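Long-range contacts in cellulose 1,4-beta-cellobiosidase (Thermobifida fusca, PDB 4JJJ), which probably hydrolyses cellulose to cellobiose, this chain being the family 48 glycoside hydrolase part of a longer secreted enzyme: residues L363-I373 against A439-W447; S411-V419 against V465-G473. The protein carries 1 engineered substitution. All coordinates share one frame; numbering follows the deposited sequence.

Contact 1 (L363-I373 against A439-W447); sequences LQWLQSAEGGI and AILDKWVPW. With CA (calcium ion), chain G.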
loop_
_atom_site.group_PDB
_atom_site.type_symbol
_atom_site.label_atom_id
_atom_site.label_comp_id
_atom_site.label_asym_id
_atom_site.label_seq_id
_atom_site.Cartn_x
_atom_site.Cartn_y
_atom_site.Cartn_z
ATOM N N LEU A 363 -12.291 11.898 -4.673
ATOM C CA LEU A 363 -12.163 11.190 -5.881
ATOM C C LEU A 363 -12.810 11.910 -7.092
ATOM O O LEU A 363 -12.344 11.918 -8.196
ATOM C CB LEU A 363 -12.728 9.806 -5.682
ATOM C CG LEU A 363 -12.024 8.864 -4.739
ATOM C CD1 LEU A 363 -12.753 7.530 -4.652
ATOM C CD2 LEU A 363 -10.531 8.646 -5.125
ATOM N N GLN A 364 -13.936 12.573 -6.813
ATOM C CA GLN A 364 -14.651 13.323 -7.841
ATOM C C GLN A 364 -13.856 14.604 -8.204
ATOM O O GLN A 364 -13.736 14.906 -9.407
ATOM C CB GLN A 364 -16.062 13.654 -7.392
ATOM C CG GLN A 364 -16.890 14.326 -8.439
ATOM C CD GLN A 364 -17.079 13.563 -9.756
ATOM O OE1 GLN A 364 -18.063 12.891 -9.959
ATOM N NE2 GLN A 364 -16.112 13.581 -10.668
ATOM N N TRP A 365 -13.311 15.269 -7.210
ATOM C CA TRP A 365 -12.481 16.452 -7.398
ATOM C C TRP A 365 -11.298 16.105 -8.282
ATOM O O TRP A 365 -10.868 16.911 -9.137
ATOM C CB TRP A 365 -12.009 16.967 -6.070
ATOM C CG TRP A 365 -10.946 18.039 -6.144
ATOM C CD1 TRP A 365 -11.051 19.260 -6.720
ATOM C CD2 TRP A 365 -9.616 17.952 -5.607
ATOM N NE1 TRP A 365 -9.865 19.940 -6.602
ATOM C CE2 TRP A 365 -8.974 19.193 -5.874
ATOM C CE3 TRP A 365 -8.934 16.978 -4.888
ATOM C CZ2 TRP A 365 -7.673 19.438 -5.523
ATOM C CZ3 TRP A 365 -7.597 17.214 -4.564
ATOM C CH2 TRP A 365 -6.985 18.427 -4.823
ATOM N N LEU A 366 -10.772 14.865 -8.171
ATOM C CA LEU A 366 -9.567 14.481 -8.927
ATOM C C LEU A 366 -9.886 13.968 -10.310
ATOM O O LEU A 366 -8.952 13.514 -11.037
ATOM C CB LEU A 366 -8.804 13.373 -8.170
ATOM C CG LEU A 366 -8.155 13.888 -6.876
ATOM C CD1 LEU A 366 -7.732 12.784 -5.925
ATOM C CD2 LEU A 366 -6.944 14.749 -7.186
ATOM N N GLN A 367 -11.156 13.870 -10.705
ATOM C CA GLN A 367 -11.462 13.280 -11.966
ATOM C C GLN A 367 -11.148 14.227 -13.151
ATOM O O GLN A 367 -11.728 15.306 -13.302
ATOM C CB GLN A 367 -12.935 12.782 -12.048
ATOM C CG GLN A 367 -13.232 12.021 -13.309
ATOM C CD GLN A 367 -14.447 11.140 -13.180
ATOM O OE1 GLN A 367 -15.489 11.576 -12.668
ATOM N NE2 GLN A 367 -14.307 9.922 -13.575
ATOM N N SER A 368 -10.221 13.799 -13.954
ATOM C CA SER A 368 -9.696 14.559 -15.119
ATOM C C SER A 368 -10.771 14.741 -16.169
ATOM O O SER A 368 -11.809 14.019 -16.251
ATOM C CB SER A 368 -8.481 13.850 -15.712
ATOM O OG SER A 368 -8.887 12.570 -16.259
ATOM N N ALA A 369 -10.449 15.634 -17.116
ATOM C CA ALA A 369 -11.270 15.844 -18.330
ATOM C C ALA A 369 -11.531 14.508 -19.015
ATOM O O ALA A 369 -12.636 14.217 -19.516
ATOM C CB ALA A 369 -10.582 16.768 -19.268
ATOM N N GLU A 370 -10.509 13.664 -19.173
ATOM C CA GLU A 370 -10.599 12.417 -19.914
ATOM C C GLU A 370 -11.309 11.344 -19.110
ATOM O O GLU A 370 -11.932 10.459 -19.698
ATOM C CB GLU A 370 -9.200 11.962 -20.334
ATOM C CG GLU A 370 -8.679 12.653 -21.557
ATOM C CD GLU A 370 -8.022 13.973 -21.236
ATOM O OE1 GLU A 370 -7.612 14.185 -20.067
ATOM O OE2 GLU A 370 -8.006 14.878 -22.168
ATOM N N GLY A 371 -11.184 11.351 -17.781
ATOM C CA GLY A 371 -11.907 10.435 -16.878
ATOM C C GLY A 371 -11.072 9.731 -15.839
ATOM O O GLY A 371 -11.568 9.337 -14.821
ATOM N N GLY A 372 -9.770 9.583 -16.095
ATOM C CA GLY A 372 -8.871 9.055 -15.090
ATOM C C GLY A 372 -8.794 9.939 -13.865
ATOM O O GLY A 372 -8.978 11.155 -13.929
ATOM N N ILE A 373 -8.471 9.355 -12.736
ATOM C CA ILE A 373 -8.406 9.988 -11.408
ATOM C C ILE A 373 -7.010 10.461 -11.058
ATOM O O ILE A 373 -6.058 9.652 -10.949
ATOM C CB ILE A 373 -8.993 9.122 -10.312
ATOM C CG1 ILE A 373 -10.322 8.422 -10.759
ATOM C CG2 ILE A 373 -9.135 9.882 -9.007
ATOM C CD1 ILE A 373 -11.476 9.316 -11.158
ATOM N N ALA A 439 -21.621 8.462 -10.701
ATOM C CA ALA A 439 -21.143 9.577 -11.539
ATOM C C ALA A 439 -19.700 9.430 -11.869
ATOM O O ALA A 439 -19.314 9.698 -13.014
ATOM C CB ALA A 439 -21.411 10.893 -10.891
ATOM N N ILE A 440 -18.871 9.039 -10.887
ATOM C CA ILE A 440 -17.445 8.788 -11.199
ATOM C C ILE A 440 -17.282 7.690 -12.236
ATOM O O ILE A 440 -16.527 7.820 -13.263
ATOM C CB ILE A 440 -16.697 8.453 -9.877
ATOM C CG1 ILE A 440 -16.680 9.616 -8.932
ATOM C CG2 ILE A 440 -15.245 8.082 -10.217
ATOM C CD1 ILE A 440 -16.246 9.290 -7.524
ATOM N N LEU A 441 -17.947 6.559 -12.005
ATOM C CA LEU A 441 -17.862 5.420 -12.889
ATOM C C LEU A 441 -18.347 5.706 -14.309
ATOM O O LEU A 441 -17.730 5.282 -15.308
ATOM C CB LEU A 441 -18.715 4.325 -12.284
ATOM C CG LEU A 441 -18.114 3.688 -11.058
ATOM C CD1 LEU A 441 -19.179 2.958 -10.236
ATOM C CD2 LEU A 441 -17.039 2.688 -11.455
ATOM N N ASP A 442 -19.441 6.511 -14.446
ATOM C CA ASP A 442 -19.967 6.753 -15.773
ATOM C C ASP A 442 -18.963 7.506 -16.640
ATOM O O ASP A 442 -19.058 7.378 -17.880
ATOM C CB ASP A 442 -21.307 7.519 -15.650
ATOM C CG ASP A 442 -22.501 6.617 -15.243
ATOM O OD1 ASP A 442 -22.472 5.397 -15.225
ATOM O OD2 ASP A 442 -23.525 7.296 -14.921
ATOM N N LYS A 443 -18.112 8.333 -16.038
ATOM C CA LYS A 443 -17.070 9.000 -16.793
ATOM C C LYS A 443 -15.771 8.189 -16.898
ATOM O O LYS A 443 -15.085 8.248 -17.908
ATOM C CB LYS A 443 -16.853 10.344 -16.143
ATOM C CG LYS A 443 -15.852 11.191 -16.914
ATOM C CD LYS A 443 -15.735 12.646 -16.469
ATOM C CE LYS A 443 -14.758 13.435 -17.350
ATOM N NZ LYS A 443 -14.717 14.925 -17.037
ATOM N N TRP A 444 -15.437 7.434 -15.882
ATOM C CA TRP A 444 -14.183 6.651 -15.916
ATOM C C TRP A 444 -14.229 5.446 -16.795
ATOM O O TRP A 444 -13.264 5.132 -17.482
ATOM C CB TRP A 444 -13.792 6.250 -14.419
ATOM C CG TRP A 444 -12.513 5.543 -14.272
ATOM C CD1 TRP A 444 -11.304 6.133 -13.931
ATOM C CD2 TRP A 444 -12.261 4.160 -14.415
ATOM N NE1 TRP A 444 -10.344 5.213 -13.869
ATOM C CE2 TRP A 444 -10.864 3.977 -14.205
ATOM C CE3 TRP A 444 -13.031 3.065 -14.726
ATOM C CZ2 TRP A 444 -10.266 2.724 -14.248
ATOM C CZ3 TRP A 444 -12.424 1.821 -14.819
ATOM C CH2 TRP A 444 -11.087 1.660 -14.582
ATOM N N VAL A 445 -15.348 4.714 -16.736
ATOM C CA VAL A 445 -15.478 3.426 -17.412
ATOM C C VAL A 445 -15.260 3.546 -18.933
ATOM O O VAL A 445 -14.420 2.842 -19.461
ATOM C CB VAL A 445 -16.784 2.700 -17.022
ATOM C CG1 VAL A 445 -17.078 1.487 -17.917
ATOM C CG2 VAL A 445 -16.708 2.214 -15.582
ATOM N N PRO A 446 -15.878 4.500 -19.592
ATOM C CA PRO A 446 -15.590 4.640 -21.017
ATOM C C PRO A 446 -14.161 4.900 -21.358
ATOM O O PRO A 446 -13.676 4.384 -22.356
ATOM C CB PRO A 446 -16.525 5.741 -21.489
ATOM C CG PRO A 446 -17.501 5.953 -20.432
ATOM C CD PRO A 446 -16.988 5.384 -19.150
ATOM N N TRP A 447 -13.494 5.703 -20.547
ATOM C CA TRP A 447 -12.128 6.026 -20.736
ATOM C C TRP A 447 -11.310 4.786 -20.623
ATOM O O TRP A 447 -10.421 4.525 -21.440
ATOM C CB TRP A 447 -11.623 7.045 -19.662
ATOM C CG TRP A 447 -10.213 7.282 -19.659
ATOM C CD1 TRP A 447 -9.457 7.955 -20.593
ATOM C CD2 TRP A 447 -9.300 6.931 -18.612
ATOM N NE1 TRP A 447 -8.155 8.030 -20.199
ATOM C CE2 TRP A 447 -8.016 7.392 -18.992
ATOM C CE3 TRP A 447 -9.415 6.170 -17.429
ATOM C CZ2 TRP A 447 -6.870 7.175 -18.239
ATOM C CZ3 TRP A 447 -8.287 5.953 -16.656
ATOM C CH2 TRP A 447 -6.972 6.460 -17.103
HETATM CA CA CA G . -25.520 6.273 -14.959
HETATM O O HOH W 1 -19.083 12.919 -12.480
HETATM O O HOH W 2 -14.678 16.065 -19.941
HETATM O O HOH W 3 -24.728 4.011 -14.637
HETATM O O HOH W 4 -26.500 4.412 -16.051
HETATM O O HOH W 5 -27.186 7.252 -16.030
#
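Leu363 begins the contact at the end of helix 348-365, its CB 4.0 Å from CD1 of Ile440 on helix 435-450. Next to it, the bent side chain of Gln364 runs alongside, its OE1 3.7 Å from Ile440 CG1; OE1 also takes a water, while NE2 donates to OE1 of Gln367. Gln367 does most of the polar work. With CG anti to the backbone N (chi1 -174°) and the chain extended beyond it, its amide reaches the helix, where NE2 gives Ile440 O a bond of 3.1 Å, almost straight at 176° and on a lone pair. The other N-H goes to Gly371 O, again 3.1 Å from NE2. Replacing Gln367 by alanine is likely to leave Gly371 O and Gln364 NE2 without this mate and cost Ile440 O its second donor, freeing the loop to shift against the helix. Lys443, fully extended, lays its methylenes across the Gln367 amide and ends in a weak bond from NZ to Ser368 O; NZ is also hydrogen-bonded to the Tyr482 hydroxyl. At Gly371, phi is 131° and a CB would run into Lys443 O. Gly372 then sets its CA over the six-membered ring of Trp447, 3.7 Å from the centroid, a CH-pi contact, before Ile373 packs on Ile440 and Trp444. Ile440 O accepts from helical Trp444 N and Gln367 NE2, so one buried amide joins loop to helix.

Contact 2 (S411-V419 against V465-G473); sequences SNNWFGFQV and VPSDLEWSG. With ZN (zinc ion), chain B; BGC (beta-D-glucopyranose), chain C; BGC (beta-D-glucopyranose), chain D.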
loop_
_atom_site.group_PDB
_atom_site.type_symbol
_atom_site.label_atom_id
_atom_site.label_comp_id
_atom_site.label_asym_id
_atom_site.label_seq_id
_atom_site.Cartn_x
_atom_site.Cartn_y
_atom_site.Cartn_z
ATOM N N SER A 411 4.079 8.942 -8.244
ATOM C CA SER A 411 3.287 7.914 -7.618
ATOM C C SER A 411 1.983 7.593 -8.338
ATOM O O SER A 411 1.401 6.509 -8.125
ATOM C CB SER A 411 2.919 8.227 -6.197
ATOM O OG SER A 411 2.085 9.393 -6.187
ATOM N N ASN A 412 1.429 8.496 -9.152
ATOM C CA ASN A 412 0.179 8.248 -9.836
ATOM C C ASN A 412 0.301 7.968 -11.343
ATOM O O ASN A 412 -0.690 7.934 -12.090
ATOM C CB ASN A 412 -0.877 9.374 -9.600
ATOM C CG ASN A 412 -2.271 8.921 -9.835
ATOM O OD1 ASN A 412 -2.676 7.792 -9.470
ATOM N ND2 ASN A 412 -3.079 9.845 -10.452
ATOM N N ASN A 413 1.505 7.675 -11.820
ATOM C CA ASN A 413 1.678 7.312 -13.228
ATOM C C ASN A 413 1.246 5.841 -13.498
ATOM O O ASN A 413 1.011 5.439 -14.614
ATOM C CB ASN A 413 3.102 7.554 -13.593
ATOM C CG ASN A 413 3.423 9.040 -13.773
ATOM O OD1 ASN A 413 2.643 9.929 -13.429
ATOM N ND2 ASN A 413 4.625 9.307 -14.296
ATOM N N TRP A 414 1.229 4.991 -12.459
ATOM C CA TRP A 414 0.787 3.549 -12.671
ATOM C C TRP A 414 -0.676 3.420 -12.752
ATOM O O TRP A 414 -1.396 3.812 -11.805
ATOM C CB TRP A 414 1.295 2.787 -11.469
ATOM C CG TRP A 414 1.018 1.307 -11.600
ATOM C CD1 TRP A 414 1.285 0.509 -12.700
ATOM C CD2 TRP A 414 0.520 0.439 -10.569
ATOM N NE1 TRP A 414 0.900 -0.776 -12.443
ATOM C CE2 TRP A 414 0.434 -0.858 -11.142
ATOM C CE3 TRP A 414 0.035 0.649 -9.289
ATOM C CZ2 TRP A 414 -0.031 -1.930 -10.395
ATOM C CZ3 TRP A 414 -0.413 -0.394 -8.571
ATOM C CH2 TRP A 414 -0.461 -1.685 -9.124
ATOM N N PHE A 415 -1.160 2.895 -13.879
ATOM C CA PHE A 415 -2.580 2.623 -14.069
ATOM C C PHE A 415 -3.178 1.680 -13.041
ATOM O O PHE A 415 -4.391 1.772 -12.840
ATOM C CB PHE A 415 -2.872 2.144 -15.474
ATOM C CG PHE A 415 -4.296 1.867 -15.775
ATOM C CD1 PHE A 415 -5.204 2.882 -16.127
ATOM C CD2 PHE A 415 -4.761 0.590 -15.716
ATOM C CE1 PHE A 415 -6.521 2.627 -16.442
ATOM C CE2 PHE A 415 -6.079 0.302 -16.002
ATOM C CZ PHE A 415 -6.962 1.329 -16.396
ATOM N N GLY A 416 -2.365 0.879 -12.423
ATOM C CA GLY A 416 -2.886 -0.022 -11.384
ATOM C C GLY A 416 -3.666 0.701 -10.318
ATOM O O GLY A 416 -4.662 0.181 -9.807
ATOM N N PHE A 417 -3.260 1.909 -9.917
ATOM C CA PHE A 417 -3.984 2.552 -8.858
ATOM C C PHE A 417 -5.373 2.979 -9.296
ATOM O O PHE A 417 -6.297 3.079 -8.505
ATOM C CB PHE A 417 -3.198 3.772 -8.393
ATOM C CG PHE A 417 -2.097 3.512 -7.427
ATOM C CD1 PHE A 417 -2.305 2.755 -6.275
ATOM C CD2 PHE A 417 -0.839 3.952 -7.715
ATOM C CE1 PHE A 417 -1.253 2.554 -5.343
ATOM C CE2 PHE A 417 0.172 3.729 -6.828
ATOM C CZ PHE A 417 -0.035 3.051 -5.658
ATOM N N GLN A 418 -5.551 3.215 -10.610
ATOM C CA GLN A 418 -6.882 3.556 -11.164
ATOM C C GLN A 418 -7.867 2.446 -10.870
ATOM O O GLN A 418 -8.953 2.679 -10.318
ATOM C CB GLN A 418 -6.904 3.735 -12.658
ATOM C CG GLN A 418 -6.084 4.898 -13.216
ATOM C CD GLN A 418 -6.592 6.199 -12.768
ATOM O OE1 GLN A 418 -7.824 6.538 -12.952
ATOM N NE2 GLN A 418 -5.724 7.003 -12.145
ATOM N N VAL A 419 -7.465 1.187 -11.168
ATOM C CA VAL A 419 -8.347 0.010 -10.971
ATOM C C VAL A 419 -8.436 -0.388 -9.540
ATOM O O VAL A 419 -9.509 -0.875 -9.104
ATOM C CB VAL A 419 -8.007 -1.099 -11.953
ATOM C CG1 VAL A 419 -8.394 -0.718 -13.372
ATOM C CG2 VAL A 419 -6.558 -1.524 -11.911
ATOM N N VAL A 465 -3.746 -3.819 -21.675
ATOM C CA VAL A 465 -4.400 -2.884 -20.789
ATOM C C VAL A 465 -3.460 -1.713 -20.536
ATOM O O VAL A 465 -2.212 -1.844 -20.734
ATOM C CB VAL A 465 -4.761 -3.568 -19.424
ATOM C CG1 VAL A 465 -5.729 -4.748 -19.705
ATOM C CG2 VAL A 465 -3.527 -4.077 -18.703
ATOM N N PRO A 466 -3.996 -0.578 -20.095
ATOM C CA PRO A 466 -3.105 0.558 -19.755
ATOM C C PRO A 466 -2.081 0.250 -18.695
ATOM O O PRO A 466 -2.335 -0.483 -17.772
ATOM C CB PRO A 466 -4.074 1.674 -19.370
ATOM C CG PRO A 466 -5.377 1.236 -20.020
ATOM C CD PRO A 466 -5.397 -0.240 -19.949
ATOM N N SER A 467 -0.903 0.858 -18.799
ATOM C CA SER A 467 0.167 0.702 -17.878
ATOM C C SER A 467 0.653 2.043 -17.327
ATOM O O SER A 467 0.414 2.372 -16.155
ATOM C CB SER A 467 1.327 -0.104 -18.512
ATOM O OG SER A 467 2.429 -0.085 -17.594
ATOM N N ASP A 468 1.234 2.893 -18.162
ATOM C CA ASP A 468 1.796 4.164 -17.683
ATOM C C ASP A 468 0.940 5.314 -18.118
ATOM O O ASP A 468 0.502 5.383 -19.295
ATOM C CB ASP A 468 3.234 4.333 -18.225
ATOM C CG ASP A 468 4.009 5.431 -17.561
ATOM O OD1 ASP A 468 3.967 5.603 -16.304
ATOM O OD2 ASP A 468 4.769 6.084 -18.341
ATOM N N LEU A 469 0.729 6.252 -17.199
ATOM C CA LEU A 469 -0.069 7.411 -17.416
ATOM C C LEU A 469 0.826 8.671 -17.302
ATOM O O LEU A 469 1.782 8.684 -16.536
ATOM C CB LEU A 469 -1.141 7.519 -16.366
ATOM C CG LEU A 469 -2.108 6.338 -16.261
ATOM C CD1 LEU A 469 -3.102 6.546 -15.199
ATOM C CD2 LEU A 469 -2.807 6.041 -17.580
ATOM N N GLU A 470 0.490 9.707 -18.088
ATOM C CA GLU A 470 1.136 11.008 -18.028
ATOM C C GLU A 470 0.089 12.086 -17.749
ATOM O O GLU A 470 -0.916 12.224 -18.516
ATOM C CB GLU A 470 1.828 11.371 -19.340
ATOM C CG GLU A 470 2.617 12.701 -19.267
ATOM C CD GLU A 470 3.924 12.706 -18.501
ATOM O OE1 GLU A 470 4.406 11.624 -18.167
ATOM O OE2 GLU A 470 4.460 13.798 -18.223
ATOM N N TRP A 471 0.268 12.789 -16.641
ATOM C CA TRP A 471 -0.685 13.759 -16.144
ATOM C C TRP A 471 -0.176 15.204 -16.485
ATOM O O TRP A 471 1.011 15.470 -16.566
ATOM C CB TRP A 471 -0.705 13.661 -14.620
ATOM C CG TRP A 471 -1.295 12.369 -14.168
ATOM C CD1 TRP A 471 -0.668 11.198 -13.853
ATOM C CD2 TRP A 471 -2.738 12.089 -14.122
ATOM N NE1 TRP A 471 -1.608 10.162 -13.612
ATOM C CE2 TRP A 471 -2.876 10.706 -13.751
ATOM C CE3 TRP A 471 -3.860 12.860 -14.312
ATOM C CZ2 TRP A 471 -4.109 10.097 -13.648
ATOM C CZ3 TRP A 471 -5.081 12.262 -14.127
ATOM C CH2 TRP A 471 -5.204 10.921 -13.873
ATOM N N SER A 472 -1.132 16.096 -16.630
ATOM C CA SER A 472 -0.852 17.460 -16.825
ATOM C C SER A 472 -1.973 18.306 -16.257
ATOM O O SER A 472 -3.105 17.882 -16.190
ATOM C CB SER A 472 -0.555 17.777 -18.286
ATOM O OG SER A 472 -1.644 17.467 -19.110
ATOM N N GLY A 473 -1.663 19.582 -15.991
ATOM C CA GLY A 473 -2.711 20.428 -15.489
ATOM C C GLY A 473 -3.129 20.213 -14.040
ATOM O O GLY A 473 -2.371 19.614 -13.230
HETATM ZN ZN ZN B . 5.892 7.635 -17.743
HETATM C C2 BGC C . 4.384 -1.127 -11.939
HETATM C C3 BGC C . 4.617 -1.428 -10.463
HETATM C C4 BGC C . 3.864 -2.708 -10.043
HETATM C C5 BGC C . 4.014 -3.905 -11.001
HETATM C C6 BGC C . 3.003 -5.024 -10.740
HETATM C C1 BGC C . 4.608 -2.356 -12.788
HETATM O O1 BGC C . 4.284 -1.976 -14.165
HETATM O O2 BGC C . 5.331 -0.050 -12.246
HETATM O O3 BGC C . 4.204 -0.327 -9.647
HETATM O O4 BGC C . 4.266 -3.163 -8.749
HETATM O O5 BGC C . 3.808 -3.481 -12.348
HETATM O O6 BGC C . 1.675 -4.631 -10.981
HETATM C C2 BGC D . 3.700 -3.781 -6.543
HETATM C C3 BGC D . 2.753 -3.551 -5.367
HETATM C C4 BGC D . 2.579 -2.027 -5.103
HETATM C C5 BGC D . 2.286 -1.239 -6.405
HETATM C C6 BGC D . 2.305 0.248 -6.141
HETATM C C1 BGC D . 3.283 -2.989 -7.768
HETATM O O2 BGC D . 3.697 -5.157 -6.898
HETATM O O3 BGC D . 3.305 -4.249 -4.224
HETATM O O4 BGC D . 1.517 -1.854 -4.143
HETATM O O5 BGC D . 3.273 -1.602 -7.378
HETATM O O6 BGC D . 3.549 0.653 -5.603
HETATM O O HOH W 6 2.545 12.178 -15.078
HETATM O O HOH W 7 5.698 11.831 -15.432
HETATM O O HOH W 8 5.949 7.159 -15.415
HETATM O O HOH W 9 4.107 8.606 -17.585
HETATM O O HOH W 10 5.752 7.154 -17.494
HETATM O O HOH W 11 7.102 6.783 -16.381
HETATM O O HOH W 12 6.691 8.367 -19.744
HETATM O O HOH W 13 7.356 9.574 -17.410
#
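A single antiparallel bridge joins the lead-in to helix 416-432 to strand 465-473, at the wall of the glycan pocket. Trp414 and Asp468 form the non-hydrogen-bonded pair, flanked by Leu469 N to Asn413 O (2.7 Å) and Phe415 N to Ser467 O (2.8 Å). Trp414 turns away from the strand: one ring face lies on Gly416 CA of its own segment, and the opposite face meets two glucose units; C5 of the glucose in chain D is 3.6 Å from Trp414 CZ3. A chi1 of -179° swings the Phe415 ring away from its own N and onto Pro466, whose CB sits over it 3.6 Å from the centroid, a CH-pi contact; Gln418 CB lies over the opposite face, toward its rim. Further along, Trp471 NE1 donates to Asn412 O at 2.9 Å, from 56° out of the carbonyl plane. ND2 of Asn412, whose amide is held by Gln324 and Ile373, lies over one face of that indole, toward the rim, the amide and ring planes 17° apart. Water 6 links Asn413 OD1 to Trp471 N. Strand 465-473 is also paired, antiparallel, with strand 488-496. Val501 of helix 499-516 touches Trp414 and Phe415, and helix 435-450 meets 411-419 through Trp447 on Gln418 and Trp444 on Val419.

In the fold
The centres of contacts 1 and 2 lie 13 Å apart on the same side of the chain's centre, within the family 48 (alpha/alpha)6 fold. Along the chain their segments alternate: 363-373, 411-419, 439-447, 465-473. Helix 435-450 of contact 1 comes between helix 416-432 and strand 465-473 of contact 2, so the two contacts are interleaved. They also touch directly. Gln418 OE1 of contact 2 probably accepts from Ile373 N at 2.9 Å and from Trp444 NE1 at 3.0 Å, joining both sides of contact 1, and Ile373 O packs on Trp471 CH2. Contact 1 thus lies next to the wall that, in contact 2, brings Trp414 and Phe417 to the bound glycan.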